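Local coordinates for cortical-lytic enzyme (Clostridium perfringens, PDB 5JIP), which probably acts as a muramidase of glycoside hydrolase family 25, breaking down cortex peptidoglycan during spore germination, at residues F37-A42 against F109-V114; P78-D83 against T124-N129. All coordinates share one frame; numbering follows the deposited sequence.

Interaction 1 (F37-A42 against F109-V114). With MES (2-(N-morpholino)-ethanesulfonic acid), chain C.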
ATOM      1  N   PHE A  37      10.180   6.714  21.181  1.00  7.55           N
ATOM      2  CA  PHE A  37       9.215   7.758  20.880  1.00  8.46           C
ATOM      3  C   PHE A  37       8.749   8.319  22.208  1.00  4.19           C
ATOM      4  O   PHE A  37       8.894   7.675  23.252  1.00  5.97           O
ATOM      5  CB  PHE A  37       8.007   7.216  20.078  1.00  6.95           C
ATOM      6  CG  PHE A  37       7.283   6.078  20.771  1.00  8.01           C
ATOM      7  CD1 PHE A  37       6.358   6.322  21.786  1.00  7.71           C
ATOM      8  CD2 PHE A  37       7.554   4.765  20.438  1.00  7.78           C
ATOM      9  CE1 PHE A  37       5.721   5.291  22.435  1.00  7.49           C
ATOM     10  CE2 PHE A  37       6.911   3.727  21.077  1.00  8.77           C
ATOM     11  CZ  PHE A  37       5.985   3.988  22.081  1.00  8.77           C
ATOM     12  N   ILE A  38       8.193   9.530  22.160  1.00  6.30           N
ATOM     13  CA  ILE A  38       7.528  10.131  23.315  1.00  6.88           C
ATOM     14  C   ILE A  38       6.209  10.742  22.859  1.00  4.92           C
ATOM     15  O   ILE A  38       6.175  11.559  21.926  1.00  5.75           O
ATOM     16  CB  ILE A  38       8.383  11.228  24.002  1.00  6.73           C
ATOM     17  CG1 ILE A  38       9.670  10.638  24.559  1.00  9.23           C
ATOM     18  CG2 ILE A  38       7.584  11.914  25.105  1.00  5.17           C
ATOM     19  CD1 ILE A  38      10.649  11.696  25.000  1.00  7.45           C
ATOM     20  N   TYR A  39       5.127  10.411  23.567  1.00  5.80           N
ATOM     21  CA  TYR A  39       3.844  11.096  23.416  1.00  5.50           C
ATOM     22  C   TYR A  39       3.639  12.139  24.513  1.00  5.24           C
ATOM     23  O   TYR A  39       4.007  11.918  25.666  1.00  6.78           O
ATOM     24  CB  TYR A  39       2.681  10.103  23.431  1.00  5.40           C
ATOM     25  CG  TYR A  39       2.252   9.720  22.025  1.00  5.72           C
ATOM     26  CD1 TYR A  39       1.548  10.609  21.216  1.00  5.23           C
ATOM     27  CD2 TYR A  39       2.564   8.481  21.506  1.00  4.30           C
ATOM     28  CE1 TYR A  39       1.158  10.257  19.938  1.00  5.08           C
ATOM     29  CE2 TYR A  39       2.194   8.127  20.215  1.00  4.96           C
ATOM     30  CZ  TYR A  39       1.507   9.005  19.434  1.00  5.72           C
ATOM     31  OH  TYR A  39       1.179   8.591  18.161  1.00  5.12           O
ATOM     32  N   LEU A  40       3.081  13.292  24.119  1.00  7.02           N
ATOM     33  CA  LEU A  40       2.791  14.422  24.997  1.00  8.46           C
ATOM     34  C   LEU A  40       1.311  14.769  24.914  1.00  8.86           C
ATOM     35  O   LEU A  40       0.698  14.671  23.851  1.00  6.74           O
ATOM     36  CB  LEU A  40       3.570  15.677  24.585  1.00  7.67           C
ATOM     37  CG  LEU A  40       5.079  15.509  24.320  1.00  4.61           C
ATOM     38  CD1 LEU A  40       5.637  16.794  23.682  1.00  4.84           C
ATOM     39  CD2 LEU A  40       5.788  15.136  25.605  1.00  9.27           C
ATOM     40  N   ARG A  41       0.739  15.205  26.026  1.00  8.58           N
ATOM     41  CA  ARG A  41      -0.549  15.879  25.936  1.00  5.40           C
ATOM     42  C   ARG A  41      -0.365  17.236  25.283  1.00  7.02           C
ATOM     43  O   ARG A  41       0.435  18.065  25.737  1.00  6.80           O
ATOM     44  CB  ARG A  41      -1.200  16.047  27.313  1.00  7.45           C
ATOM     45  CG  ARG A  41      -2.605  16.686  27.201  1.00  8.47           C
ATOM     46  CD  ARG A  41      -3.402  16.611  28.512  1.00  8.71           C
ATOM     47  NE  ARG A  41      -2.905  17.551  29.510  1.00 11.90           N
ATOM     48  CZ  ARG A  41      -3.566  17.875  30.620  1.00 11.23           C
ATOM     49  NH1 ARG A  41      -4.730  17.292  30.884  1.00  9.06           N
ATOM     50  NH2 ARG A  41      -3.061  18.782  31.451  1.00  7.94           N
ATOM     51  N   ALA A  42      -1.124  17.470  24.231  1.00  6.38           N
ATOM     52  CA  ALA A  42      -1.202  18.788  23.617  1.00  8.01           C
ATOM     53  C   ALA A  42      -2.275  19.623  24.274  1.00  8.48           C
ATOM     54  O   ALA A  42      -2.042  20.795  24.587  1.00  6.86           O
ATOM     55  CB  ALA A  42      -1.493  18.686  22.127  1.00  8.60           C
ATOM     56  N   PHE A 109       1.600   9.676  14.969  1.00  5.44           N
ATOM     57  CA  PHE A 109       0.160   9.870  14.803  1.00  5.90           C
ATOM     58  C   PHE A 109      -0.325  10.854  15.861  1.00  4.26           C
ATOM     59  O   PHE A 109      -0.161  10.603  17.061  1.00  5.65           O
ATOM     60  CB  PHE A 109      -0.671   8.584  14.996  1.00  7.19           C
ATOM     61  CG  PHE A 109      -0.437   7.487  13.991  1.00  6.12           C
ATOM     62  CD1 PHE A 109      -0.875   7.599  12.675  1.00  7.52           C
ATOM     63  CD2 PHE A 109       0.118   6.285  14.403  1.00  4.70           C
ATOM     64  CE1 PHE A 109      -0.685   6.561  11.802  1.00  6.68           C
ATOM     65  CE2 PHE A 109       0.292   5.240  13.535  1.00  6.89           C
ATOM     66  CZ  PHE A 109      -0.098   5.361  12.243  1.00  5.11           C
ATOM     67  N   PRO A 110      -0.996  11.922  15.475  1.00  3.78           N
ATOM     68  CA  PRO A 110      -1.822  12.635  16.447  1.00  6.21           C
ATOM     69  C   PRO A 110      -2.840  11.680  17.050  1.00  8.08           C
ATOM     70  O   PRO A 110      -3.297  10.747  16.391  1.00  5.63           O
ATOM     71  CB  PRO A 110      -2.490  13.736  15.610  1.00  5.14           C
ATOM     72  CG  PRO A 110      -1.643  13.849  14.379  1.00  4.56           C
ATOM     73  CD  PRO A 110      -1.142  12.469  14.119  1.00  6.06           C
ATOM     74  N   VAL A 111      -3.165  11.886  18.329  1.00  4.79           N
ATOM     75  CA  VAL A 111      -3.985  10.942  19.077  1.00  4.66           C
ATOM     76  C   VAL A 111      -5.196  11.653  19.685  1.00  7.05           C
ATOM     77  O   VAL A 111      -5.068  12.740  20.269  1.00  5.86           O
ATOM     78  CB  VAL A 111      -3.154  10.247  20.172  1.00  4.92           C
ATOM     79  CG1 VAL A 111      -4.016   9.568  21.220  1.00  4.00           C
ATOM     80  CG2 VAL A 111      -2.218   9.234  19.553  1.00  5.22           C
ATOM     81  N   LEU A 112      -6.368  11.014  19.551  1.00  5.93           N
ATOM     82  CA  LEU A 112      -7.562  11.333  20.326  1.00  7.51           C
ATOM     83  C   LEU A 112      -7.657  10.385  21.518  1.00  6.82           C
ATOM     84  O   LEU A 112      -7.741   9.166  21.352  1.00  5.82           O
ATOM     85  CB  LEU A 112      -8.816  11.239  19.457  1.00  7.51           C
ATOM     86  CG  LEU A 112     -10.148  11.558  20.134  1.00  4.65           C
ATOM     87  CD1 LEU A 112     -10.231  13.035  20.427  1.00  6.28           C
ATOM     88  CD2 LEU A 112     -11.268  11.132  19.200  1.00  8.54           C
ATOM     89  N   ASP A 113      -7.624  10.961  22.709  1.00  9.98           N
ATOM     90  CA  ASP A 113      -7.608  10.242  23.981  1.00  5.91           C
ATOM     91  C   ASP A 113      -9.019  10.279  24.550  1.00  9.92           C
ATOM     92  O   ASP A 113      -9.492  11.339  24.972  1.00 10.82           O
ATOM     93  CB  ASP A 113      -6.571  10.913  24.891  1.00  8.70           C
ATOM     94  CG  ASP A 113      -6.650  10.491  26.365  1.00 10.07           C
ATOM     95  OD1 ASP A 113      -7.423   9.580  26.736  1.00  9.76           O
ATOM     96  OD2 ASP A 113      -5.872  11.091  27.151  1.00  9.63           O
ATOM     97  N   VAL A 114      -9.699   9.127  24.542  1.00  8.73           N
ATOM     98  CA  VAL A 114     -11.099   9.021  24.942  1.00  9.82           C
ATOM     99  C   VAL A 114     -11.163   8.144  26.183  1.00  9.11           C
ATOM    100  O   VAL A 114     -10.850   6.944  26.137  1.00  9.16           O
ATOM    101  CB  VAL A 114     -11.986   8.458  23.822  1.00  7.42           C
ATOM    102  CG1 VAL A 114     -13.445   8.371  24.285  1.00 10.62           C
ATOM    103  CG2 VAL A 114     -11.866   9.306  22.589  1.00  9.97           C
TER
HETATM  104  O1  MES C 401      -2.788   7.571  28.976  1.00 11.11           O
HETATM  105  C2  MES C 401      -3.142   8.385  27.886  1.00 11.32           C
HETATM  106  C3  MES C 401      -3.284   9.816  28.334  1.00 11.20           C
HETATM  107  N4  MES C 401      -4.113   9.951  29.516  1.00 14.15           N
HETATM  108  C5  MES C 401      -3.837   9.001  30.588  1.00 18.25           C
HETATM  109  C6  MES C 401      -3.787   7.609  29.994  1.00 10.46           C
HETATM  110  C7  MES C 401      -3.964  11.320  30.014  1.00 13.91           C
HETATM  111  C8  MES C 401      -5.254  11.863  30.593  1.00 13.66           C
HETATM  112  S   MES C 401      -4.985  13.393  31.266  1.00 11.66           S
HETATM  113  O1S MES C 401      -5.015  14.405  30.212  1.00 12.68           O
HETATM  114  O2S MES C 401      -3.777  13.392  32.102  1.00 15.81           O
HETATM  115  O3S MES C 401      -6.148  13.655  32.120  1.00 21.20           O
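The phenol of Tyr39 reaches across the interior of the family 25 barrel and donates a hydrogen bond from its hydroxyl to the backbone carbonyl of Phe109, with Tyr39 OH 2.7 Å from Phe109 O. The acceptor lies at the edge of the ring, near its plane, and the hydroxyl meets a lone pair in the carbonyl plane at a C=O...donor angle of 128°. Strands 38-44 and 111-113 are not paired with each other; strand 70-75 runs between them and bonds to both, so their nearest CA atoms, of Tyr39 and Val111, are 9.0 Å apart. Tyrosine suits this place because it combines the length to cross that gap with a polar end.

Val111 sends one branch to the same ring. CG2, set anti to the carbonyl carbon while CG1 lies anti to the backbone N (chi1 164°), comes within 3.5 Å of Tyr39 CE1, the two side chains crossing at about a right angle. A compact beta-branched residue thus presses on the ring close to its hydroxyl end. Met147, from the neighbouring strand 147-151, also touches Tyr39, Val111 and Phe109, and the ring of Trp176 meets that of Tyr39.

Further along the strands a MES molecule, probably from the crystallisation liquor, spans the two segments. Arg41 NH1 donates to MES O1S at 3.0 Å with a bent angle of 132°, while Asp113 OD2 accepts from MES N4 at 3.2 Å. MES also bonds to Gln203 and Glu115, consistent with this end of the strands lining the substrate cleft of a family 25 barrel. Arg41 is also held by salt bridges to Glu21 and Asp53. The chemistry therefore divides: a buried tyrosine hydroxyl satisfies a buried carbonyl beside apolar packing, and farther along, one side chain donates to a sulfonate while another accepts from the morpholine nitrogen.

Interaction 2 (P78-D83 against T124-N129)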
ATOM      1  N   PRO A  78     -16.475  14.016  24.941  1.00  9.54           N
ATOM      2  CA  PRO A  78     -17.564  13.718  24.000  1.00 11.91           C
ATOM      3  C   PRO A  78     -18.901  14.177  24.555  1.00 13.59           C
ATOM      4  O   PRO A  78     -19.060  14.385  25.759  1.00 10.96           O
ATOM      5  CB  PRO A  78     -17.510  12.187  23.859  1.00 11.76           C
ATOM      6  CG  PRO A  78     -16.131  11.805  24.353  1.00 13.77           C
ATOM      7  CD  PRO A  78     -15.838  12.794  25.448  1.00 10.05           C
ATOM      8  N   SER A  79     -19.862  14.359  23.649  1.00 15.14           N
ATOM      9  CA  SER A  79     -21.213  14.750  24.027  1.00 18.20           C
ATOM     10  C   SER A  79     -22.170  14.284  22.939  1.00 16.69           C
ATOM     11  O   SER A  79     -21.756  13.732  21.909  1.00 12.51           O
ATOM     12  CB  SER A  79     -21.316  16.260  24.257  1.00 15.56           C
ATOM     13  OG  SER A  79     -21.472  16.988  23.049  1.00 18.02           O
ATOM     14  N   LYS A  80     -23.469  14.505  23.185  1.00 17.94           N
ATOM     15  CA  LYS A  80     -24.491  14.208  22.184  1.00 20.15           C
ATOM     16  C   LYS A  80     -24.480  15.217  21.045  1.00 19.64           C
ATOM     17  O   LYS A  80     -25.069  14.955  19.989  1.00 21.50           O
ATOM     18  CB  LYS A  80     -25.897  14.186  22.815  1.00 18.80           C
ATOM     19  CG  LYS A  80     -26.093  13.118  23.876  1.00 25.74           C
ATOM     20  CD  LYS A  80     -27.532  13.048  24.389  1.00 32.85           C
ATOM     21  CE  LYS A  80     -27.594  12.197  25.642  1.00 34.36           C
ATOM     22  NZ  LYS A  80     -28.980  11.985  26.116  1.00 43.01           N
ATOM     23  N   ASP A  81     -23.846  16.368  21.230  1.00 20.50           N
ATOM     24  CA  ASP A  81     -23.793  17.384  20.186  1.00 23.21           C
ATOM     25  C   ASP A  81     -22.538  17.164  19.347  1.00 19.35           C
ATOM     26  O   ASP A  81     -21.416  17.313  19.838  1.00 18.97           O
ATOM     27  CB  ASP A  81     -23.827  18.786  20.786  1.00 24.96           C
ATOM     28  CG  ASP A  81     -23.688  19.856  19.736  1.00 25.03           C
ATOM     29  OD1 ASP A  81     -23.832  19.528  18.542  1.00 23.43           O
ATOM     30  OD2 ASP A  81     -23.430  21.018  20.090  1.00 35.77           O
ATOM     31  N   LEU A  82     -22.728  16.817  18.073  1.00 18.76           N
ATOM     32  CA  LEU A  82     -21.581  16.487  17.236  1.00 19.84           C
ATOM     33  C   LEU A  82     -20.779  17.722  16.829  1.00 15.25           C
ATOM     34  O   LEU A  82     -19.611  17.585  16.457  1.00 17.23           O
ATOM     35  CB  LEU A  82     -22.047  15.705  16.003  1.00 21.43           C
ATOM     36  CG  LEU A  82     -22.624  14.312  16.268  1.00 22.81           C
ATOM     37  CD1 LEU A  82     -23.105  13.731  14.948  1.00 32.74           C
ATOM     38  CD2 LEU A  82     -21.610  13.366  16.927  1.00 19.49           C
ATOM     39  N   ASP A  83     -21.356  18.927  16.927  1.00 16.00           N
ATOM     40  CA  ASP A  83     -20.581  20.134  16.660  1.00 16.92           C
ATOM     41  C   ASP A  83     -19.380  20.232  17.582  1.00 14.40           C
ATOM     42  O   ASP A  83     -18.383  20.854  17.216  1.00 15.24           O
ATOM     43  CB  ASP A  83     -21.421  21.408  16.832  1.00 20.89           C
ATOM     44  CG  ASP A  83     -22.508  21.535  15.800  1.00 30.93           C
ATOM     45  OD1 ASP A  83     -22.378  20.890  14.737  1.00 32.69           O
ATOM     46  OD2 ASP A  83     -23.478  22.283  16.048  1.00 33.26           O
ATOM     47  N   THR A 124     -23.618   3.878  22.981  1.00 16.96           N
ATOM     48  CA  THR A 124     -22.486   3.511  22.141  1.00 16.07           C
ATOM     49  C   THR A 124     -22.551   4.209  20.787  1.00 17.60           C
ATOM     50  O   THR A 124     -21.525   4.665  20.266  1.00 14.46           O
ATOM     51  CB  THR A 124     -22.445   2.007  21.986  1.00 16.34           C
ATOM     52  OG1 THR A 124     -22.311   1.427  23.283  1.00 20.03           O
ATOM     53  CG2 THR A 124     -21.276   1.576  21.078  1.00 17.42           C
ATOM     54  N   THR A 125     -23.747   4.314  20.195  1.00 12.55           N
ATOM     55  CA  THR A 125     -23.858   5.022  18.921  1.00 14.25           C
ATOM     56  C   THR A 125     -23.450   6.475  19.087  1.00 14.85           C
ATOM     57  O   THR A 125     -22.722   7.027  18.256  1.00 12.26           O
ATOM     58  CB  THR A 125     -25.283   4.933  18.367  1.00 19.14           C
ATOM     59  OG1 THR A 125     -25.651   3.556  18.191  1.00 20.07           O
ATOM     60  CG2 THR A 125     -25.408   5.671  17.023  1.00 18.89           C
ATOM     61  N   GLU A 126     -23.907   7.116  20.159  1.00 12.51           N
ATOM     62  CA  GLU A 126     -23.577   8.518  20.353  1.00 13.33           C
ATOM     63  C   GLU A 126     -22.076   8.708  20.573  1.00 10.90           C
ATOM     64  O   GLU A 126     -21.482   9.642  20.018  1.00 10.27           O
ATOM     65  CB  GLU A 126     -24.382   9.080  21.527  1.00 14.45           C
ATOM     66  CG  GLU A 126     -25.862   9.228  21.217  1.00 16.16           C
ATOM     67  CD  GLU A 126     -26.704   9.553  22.429  1.00 19.27           C
ATOM     68  OE1 GLU A 126     -26.403   9.036  23.530  1.00 16.58           O
ATOM     69  OE2 GLU A 126     -27.672  10.337  22.262  1.00 27.13           O
ATOM     70  N   LEU A 127     -21.454   7.844  21.377  1.00  9.15           N
ATOM     71  CA  LEU A 127     -20.024   8.006  21.647  1.00 11.16           C
ATOM     72  C   LEU A 127     -19.217   7.773  20.376  1.00 15.33           C
ATOM     73  O   LEU A 127     -18.363   8.585  20.008  1.00 10.82           O
ATOM     74  CB  LEU A 127     -19.575   7.055  22.744  1.00 10.23           C
ATOM     75  CG  LEU A 127     -18.083   7.085  23.097  1.00 15.81           C
ATOM     76  CD1 LEU A 127     -17.681   8.450  23.589  1.00 15.81           C
ATOM     77  CD2 LEU A 127     -17.718   6.061  24.165  1.00 24.71           C
ATOM     78  N   VAL A 128     -19.504   6.683  19.669  1.00 12.45           N
ATOM     79  CA  VAL A 128     -18.744   6.369  18.468  1.00 10.46           C
ATOM     80  C   VAL A 128     -18.982   7.427  17.392  1.00 11.98           C
ATOM     81  O   VAL A 128     -18.045   7.826  16.706  1.00 12.07           O
ATOM     82  CB  VAL A 128     -19.077   4.942  17.977  1.00 12.65           C
ATOM     83  CG1 VAL A 128     -18.481   4.677  16.605  1.00 12.23           C
ATOM     84  CG2 VAL A 128     -18.580   3.854  18.963  1.00 15.28           C
ATOM     85  N   ASN A 129     -20.235   7.872  17.191  1.00  9.35           N
ATOM     86  CA  ASN A 129     -20.484   8.952  16.248  1.00  9.84           C
ATOM     87  C   ASN A 129     -19.643  10.191  16.568  1.00 10.55           C
ATOM     88  O   ASN A 129     -19.163  10.878  15.658  1.00 13.36           O
ATOM     89  CB  ASN A 129     -21.964   9.321  16.241  1.00 17.46           C
ATOM     90  CG  ASN A 129     -22.798   8.358  15.434  1.00 24.56           C
ATOM     91  OD1 ASN A 129     -22.277   7.426  14.804  1.00 18.16           O
ATOM     92  ND2 ASN A 129     -24.099   8.583  15.436  1.00 22.83           N
TER
HETATM   93  O   HOH W   1     -22.822  11.995  20.112  1.00 15.22           O
HETATM   94  O   HOH W   2     -27.807   8.852  25.665  1.00 30.18           O
HETATM   95  O   HOH W   3     -30.045  10.195  23.740  1.00 42.64           O
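At the rim of the TIM-like barrel, the loop that leads from strand 70-75 into helix 83-100 lies against the first turns of helix 124-142, and Pro78, Lys80 and Leu82 carry the contact. Pro78 and Leu127 make its buried end, side by side and pointing the same way: CB of Pro78 is 3.8 Å from Leu127 CD1. A rigid ring offers the leucine methyl a compact apolar surface, and Pro78 also touches Trp130, farther along the same helix.

Toward solvent, Lys80 runs its extended chain obliquely across the side chain of Glu126, with Lys80 CD 3.4 Å from Glu126 OE2. The charges themselves stay apart, Lys80 NZ and Glu126 OE2 being 4.4 Å from each other, and water joins them: one molecule receives a bond from NZ and gives one to OE2, while another bonds to OE1 and only weakly to NZ. OE1 also accepts from Thr123 N, which holds the carboxylate near the helix start. A long lysine suits this edge because its methylenes pack while its ammonium reaches water.

A further water donates to both Ser79 O and Glu126 O, tying the two backbones together. Ser79 OG accepts from Asp81 N in an ST turn, and Asp81 OD1 caps the coming helix by accepting from Asp83 N, 3.0 Å away and above the carboxylate plane. Beyond the turn, Leu82 points to the helix with CG anti to its carbonyl carbon (chi1 -66°), which brings its CD2 methyl to 3.7 Å from the backbone O of Asn129.

Both contacts belong to the family 25 barrel, their centres about 21 Å apart: interaction 1 lies in the interior of the barrel, interaction 2 at its periphery. Their segments alternate along the chain, in the order 37-42, 78-83, 109-114, 124-129. Strand 70-75 stands between the two strands of interaction 1 and runs on toward the loop of interaction 2, while strand 111-113 is followed by helix 124-142. The two meet where Val114 CG1 packs on Leu127 CD1, 4.3 Å away. The barrel is thus tied together at two levels: inside, between strands that are not neighbours in the sheet, and outside, where a loop rests on helix 124-142.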